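Local coordinates for protein aminoglycoside 3'-phosphotransferase AphA1-IAB (Acinetobacter baumannii, PDB 4GKH) that confers resistance to kanamycin and related aminoglycosides, including amikacin, by transferring a phosphate group to the antibiotic's 3'-hydroxyl, at residues Q109-Y114 / E119-A124; S37-Y42 / N64-E69. All coordinates share one frame; numbering follows the deposited sequence.

Interaction 1 (Q109-Y114 / E119-A124)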
# COMPACT_ATOMS: atom_id res chain seq x y z
N GLN A 109 -10.94 -3.11 -9.19
CA GLN A 109 -11.69 -2.86 -10.41
C GLN A 109 -11.87 -4.11 -11.26
O GLN A 109 -12.96 -4.38 -11.75
CB GLN A 109 -11.02 -1.77 -11.25
CG GLN A 109 -11.00 -0.38 -10.59
CD GLN A 109 -10.32 0.68 -11.46
OE1 GLN A 109 -9.09 0.81 -11.47
NE2 GLN A 109 -11.12 1.43 -12.21
N VAL A 110 -10.79 -4.87 -11.46
CA VAL A 110 -10.84 -6.05 -12.31
C VAL A 110 -11.68 -7.16 -11.67
O VAL A 110 -12.37 -7.93 -12.35
CB VAL A 110 -9.41 -6.57 -12.59
CG1 VAL A 110 -9.46 -7.87 -13.32
CG2 VAL A 110 -8.62 -5.54 -13.39
N LEU A 111 -11.62 -7.23 -10.34
CA LEU A 111 -12.46 -8.20 -9.64
C LEU A 111 -13.95 -7.88 -9.87
O LEU A 111 -14.75 -8.77 -10.19
CB LEU A 111 -12.11 -8.23 -8.15
CG LEU A 111 -12.70 -9.33 -7.26
CD1 LEU A 111 -12.37 -10.70 -7.82
CD2 LEU A 111 -12.18 -9.21 -5.85
N GLU A 112 -14.33 -6.61 -9.73
CA GLU A 112 -15.73 -6.22 -9.99
C GLU A 112 -16.15 -6.43 -11.44
O GLU A 112 -17.31 -6.75 -11.73
CB GLU A 112 -16.00 -4.76 -9.57
CG GLU A 112 -15.82 -4.52 -8.06
CD GLU A 112 -16.61 -3.33 -7.53
OE1 GLU A 112 -16.87 -2.37 -8.29
OE2 GLU A 112 -16.98 -3.36 -6.33
N GLU A 113 -15.21 -6.23 -12.35
CA GLU A 113 -15.47 -6.38 -13.78
C GLU A 113 -15.55 -7.84 -14.22
O GLU A 113 -16.30 -8.20 -15.14
CB GLU A 113 -14.36 -5.67 -14.57
CG GLU A 113 -14.53 -5.72 -16.07
CD GLU A 113 -13.56 -4.79 -16.80
OE1 GLU A 113 -12.77 -4.09 -16.13
OE2 GLU A 113 -13.60 -4.77 -18.06
N TYR A 114 -14.76 -8.69 -13.57
CA TYR A 114 -14.76 -10.10 -13.93
C TYR A 114 -14.95 -10.95 -12.68
O TYR A 114 -14.01 -11.59 -12.22
CB TYR A 114 -13.43 -10.47 -14.61
CG TYR A 114 -13.16 -9.65 -15.86
CD1 TYR A 114 -13.82 -9.92 -17.04
CD2 TYR A 114 -12.24 -8.61 -15.84
CE1 TYR A 114 -13.59 -9.17 -18.18
CE2 TYR A 114 -11.99 -7.86 -16.97
CZ TYR A 114 -12.67 -8.14 -18.14
OH TYR A 114 -12.42 -7.40 -19.27
N GLU A 119 -10.84 -16.45 -8.44
CA GLU A 119 -9.80 -17.40 -8.08
C GLU A 119 -8.49 -17.09 -8.81
O GLU A 119 -7.43 -17.07 -8.20
CB GLU A 119 -10.26 -18.84 -8.29
CG GLU A 119 -11.41 -19.18 -7.35
CD GLU A 119 -12.02 -20.53 -7.63
OE1 GLU A 119 -11.53 -21.21 -8.56
OE2 GLU A 119 -12.97 -20.92 -6.92
N ASN A 120 -8.58 -16.78 -10.10
CA ASN A 120 -7.37 -16.45 -10.85
C ASN A 120 -6.71 -15.18 -10.34
O ASN A 120 -5.47 -15.07 -10.32
CB ASN A 120 -7.68 -16.30 -12.34
CG ASN A 120 -8.00 -17.62 -13.01
OD1 ASN A 120 -7.62 -18.69 -12.54
ND2 ASN A 120 -8.70 -17.54 -14.14
N ILE A 121 -7.53 -14.20 -9.96
CA ILE A 121 -7.01 -12.92 -9.49
C ILE A 121 -6.27 -13.09 -8.17
O ILE A 121 -5.17 -12.58 -7.98
CB ILE A 121 -8.14 -11.87 -9.37
CG1 ILE A 121 -8.54 -11.39 -10.77
CG2 ILE A 121 -7.70 -10.69 -8.52
CD1 ILE A 121 -9.85 -10.59 -10.82
N VAL A 122 -6.86 -13.86 -7.26
CA VAL A 122 -6.22 -14.11 -5.97
C VAL A 122 -4.94 -14.95 -6.14
O VAL A 122 -3.92 -14.68 -5.49
CB VAL A 122 -7.21 -14.76 -4.98
CG1 VAL A 122 -6.47 -15.38 -3.80
CG2 VAL A 122 -8.24 -13.72 -4.51
N ASP A 123 -4.99 -15.94 -7.02
CA ASP A 123 -3.80 -16.75 -7.31
C ASP A 123 -2.64 -15.86 -7.77
O ASP A 123 -1.51 -16.05 -7.34
CB ASP A 123 -4.07 -17.79 -8.40
CG ASP A 123 -5.00 -18.90 -7.94
OD1 ASP A 123 -5.35 -18.93 -6.74
OD2 ASP A 123 -5.37 -19.73 -8.79
N ALA A 124 -2.94 -14.91 -8.65
CA ALA A 124 -1.91 -13.99 -9.12
C ALA A 124 -1.40 -13.11 -7.99
O ALA A 124 -0.21 -12.82 -7.92
CB ALA A 124 -2.43 -13.13 -10.27

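Interaction 2 (S37-Y42 / N64-E69). With ACT (acetate ion), chain Q.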
# COMPACT_ATOMS: atom_id res chain seq x y z
N SER A 37 -1.45 8.62 1.01
CA SER A 37 -1.29 9.75 1.92
C SER A 37 -2.29 10.86 1.57
O SER A 37 -3.13 10.69 0.69
CB SER A 37 0.14 10.30 1.86
OG SER A 37 0.46 10.80 0.57
N GLY A 38 -2.20 11.99 2.26
CA GLY A 38 -3.04 13.13 1.95
C GLY A 38 -2.44 13.99 0.85
O GLY A 38 -2.74 15.18 0.75
N ALA A 39 -1.55 13.40 0.05
CA ALA A 39 -0.94 14.14 -1.05
C ALA A 39 -1.99 14.56 -2.07
O ALA A 39 -3.05 13.94 -2.18
CB ALA A 39 0.15 13.32 -1.71
N THR A 40 -1.72 15.63 -2.81
CA THR A 40 -2.56 15.95 -3.96
C THR A 40 -2.04 15.17 -5.15
O THR A 40 -0.85 15.17 -5.43
CB THR A 40 -2.59 17.45 -4.27
OG1 THR A 40 -3.13 18.15 -3.14
CG2 THR A 40 -3.47 17.72 -5.47
N ILE A 41 -2.92 14.46 -5.83
CA ILE A 41 -2.50 13.62 -6.96
C ILE A 41 -3.03 14.18 -8.27
O ILE A 41 -4.23 14.39 -8.42
CB ILE A 41 -3.00 12.18 -6.77
CG1 ILE A 41 -2.31 11.58 -5.54
CG2 ILE A 41 -2.71 11.34 -8.02
CD1 ILE A 41 -2.90 10.29 -5.11
N TYR A 42 -2.12 14.44 -9.21
CA TYR A 42 -2.50 14.90 -10.53
C TYR A 42 -2.24 13.81 -11.58
O TYR A 42 -1.23 13.10 -11.51
CB TYR A 42 -1.71 16.16 -10.90
CG TYR A 42 -1.92 17.34 -9.96
CD1 TYR A 42 -3.06 18.14 -10.07
CD2 TYR A 42 -1.00 17.64 -8.96
CE1 TYR A 42 -3.26 19.22 -9.21
CE2 TYR A 42 -1.19 18.73 -8.09
CZ TYR A 42 -2.33 19.50 -8.22
OH TYR A 42 -2.53 20.57 -7.37
N ASN A 64 6.91 14.94 3.74
CA ASN A 64 7.71 13.80 4.22
C ASN A 64 7.19 12.47 3.68
O ASN A 64 7.97 11.60 3.28
CB ASN A 64 7.74 13.79 5.74
CG ASN A 64 8.42 15.01 6.30
OD1 ASN A 64 9.41 15.48 5.74
ND2 ASN A 64 7.87 15.57 7.38
N ASP A 65 5.87 12.33 3.64
CA ASP A 65 5.26 11.10 3.11
C ASP A 65 5.62 10.88 1.66
O ASP A 65 5.94 9.76 1.25
CB ASP A 65 3.74 11.16 3.28
CG ASP A 65 3.31 11.15 4.74
OD1 ASP A 65 3.84 10.34 5.53
OD2 ASP A 65 2.44 11.96 5.10
N VAL A 66 5.57 11.94 0.86
CA VAL A 66 5.93 11.85 -0.54
C VAL A 66 7.43 11.53 -0.73
O VAL A 66 7.82 10.73 -1.59
CB VAL A 66 5.53 13.14 -1.29
CG1 VAL A 66 6.00 13.09 -2.76
CG2 VAL A 66 4.03 13.33 -1.21
N THR A 67 8.27 12.14 0.10
CA THR A 67 9.71 11.87 0.07
C THR A 67 9.98 10.41 0.43
O THR A 67 10.84 9.76 -0.19
CB THR A 67 10.48 12.79 1.04
OG1 THR A 67 10.21 14.15 0.71
CG2 THR A 67 11.98 12.54 0.92
N ASP A 68 9.22 9.89 1.41
CA ASP A 68 9.35 8.50 1.83
C ASP A 68 9.03 7.58 0.65
O ASP A 68 9.73 6.58 0.42
CB ASP A 68 8.37 8.16 2.96
CG ASP A 68 8.76 8.77 4.29
OD1 ASP A 68 9.92 9.22 4.43
OD2 ASP A 68 7.90 8.78 5.20
N GLU A 69 7.99 7.92 -0.10
CA GLU A 69 7.64 7.07 -1.23
C GLU A 69 8.71 7.10 -2.29
O GLU A 69 9.06 6.06 -2.85
CB GLU A 69 6.28 7.39 -1.87
CG GLU A 69 6.07 6.45 -3.06
CD GLU A 69 4.71 6.50 -3.69
OE1 GLU A 69 4.10 7.59 -3.74
OE2 GLU A 69 4.26 5.43 -4.15
C ACT Q . -1.04 18.23 -0.15
O ACT Q . -2.18 17.75 -0.01
OXT ACT Q . -0.23 17.98 0.79
CH3 ACT Q . -0.66 19.05 -1.36

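Interaction 1 (Q109-Y114 / E119-A124)
Val110 and Leu111, on the short helix 107-113, meet the end of Ile121, which reaches across from helix 118-133. Gln109, at the start of the segment, is engaged apart from this contact: its OE1 accepts a hydrogen bond from Thr106 N, and the residue touches the bound inhibitor. Val110 turns its CG1 methyl against Ile121 CD1 at 3.7 Å; a second conformer of this valine was also deposited, so the touch is less certain than the next. At Leu111 the backbone itself forms part of the surface: its CA lies 3.7 Å from Ile121 CD1. The side chain, with CG anti to the backbone N (chi1 -170°), adds its CD1 methyl 3.9 Å from the same Ile121 CD1. One methyl of the isoleucine thus serves both residues, carried to them by an extended side chain (chi2 167°). The helix closes with Tyr114 N bonding Val110 O at 2.8 Å. Glu113 CG lies over one face of the Tyr114 ring, 3.4 Å from its plane and nearer the ring's margin than its centre. Phe207 of strand 205-208 touches both Val110 and Ile121, while Val122 packs on helix 242-252. No hydrogen bond or salt bridge spans the two segments; between them the contact is purely apolar, held by close packing and burial of hydrocarbon, with little directional preference.

Interaction 2 (S37-Y42 / N64-E69)
Two carbon contacts make this interface: Ala39 CB to Val66 CG2 at 3.9 Å, methyl against methyl, and Ser37 CB to Asp65 CB at 4.0 Å. Residues 37-39 end the loop after strand 28-32, the counterpart of the nucleotide-positioning loop of protein kinases, and 40-42 begin strand 40-45; the second segment is part of helix 61-76, the equivalent of the kinase αC helix. Val66 reaches the loop with CG2, set beside its own backbone N, and also packs on Ala95 and Leu97 of strand 94-100. The serine is poorly ordered. With chi1 at 63° its OG folds back toward Ala39 N, giving a weak hydrogen bond of 3.3 Å between Ala39 N and Ser37 OG. An acetate, probably from the crystallisation liquor, lies near Gly38 and Thr40 and is hydrogen-bonded to Lys59 N; Thr40 OG1 may add a weak bond to it. Further out, Thr40 and Tyr42 pair through the backbone with His57 and Leu55, Ile41 with Asp32, and the Ile41 side chain lines the inhibitor pocket. One turn along the helix from Asp65, Glu69 makes a salt bridge from OE1 to Lys56 NZ, the lysine-glutamate pair familiar from the protein kinase fold, and accepts a hydrogen bond at OE2 from Val218 N. No polar bond crosses from loop to helix; the slight carbon contacts and the poor order of Ser37 are consistent with a loop able to shift, while the helix has polar bonds of its own, among them those of Glu69, Asn64 and Thr67.

In the fold
Both contacts are carbon against carbon with no polar bond across, yet they sit on opposite sides of the chain's centre, their own centres about 28 Å apart. Interaction 2 belongs to the N-terminal lobe of this kinase-like fold, joining a loop of the five-stranded sheet to helix 61-76; it is partly buried, and its Ser37 side chain is about 7 Å from kanamycin. Interaction 1 joins two successive helices beyond that sheet and is the more buried. Each has one pocket residue in its segments, Ile41 and Gln109 respectively, neither of which makes the contact. The CD1 methyl at the end of an isoleucine arm makes the helical contact, whereas single methyl and methylene groups make the sparser one at the loop.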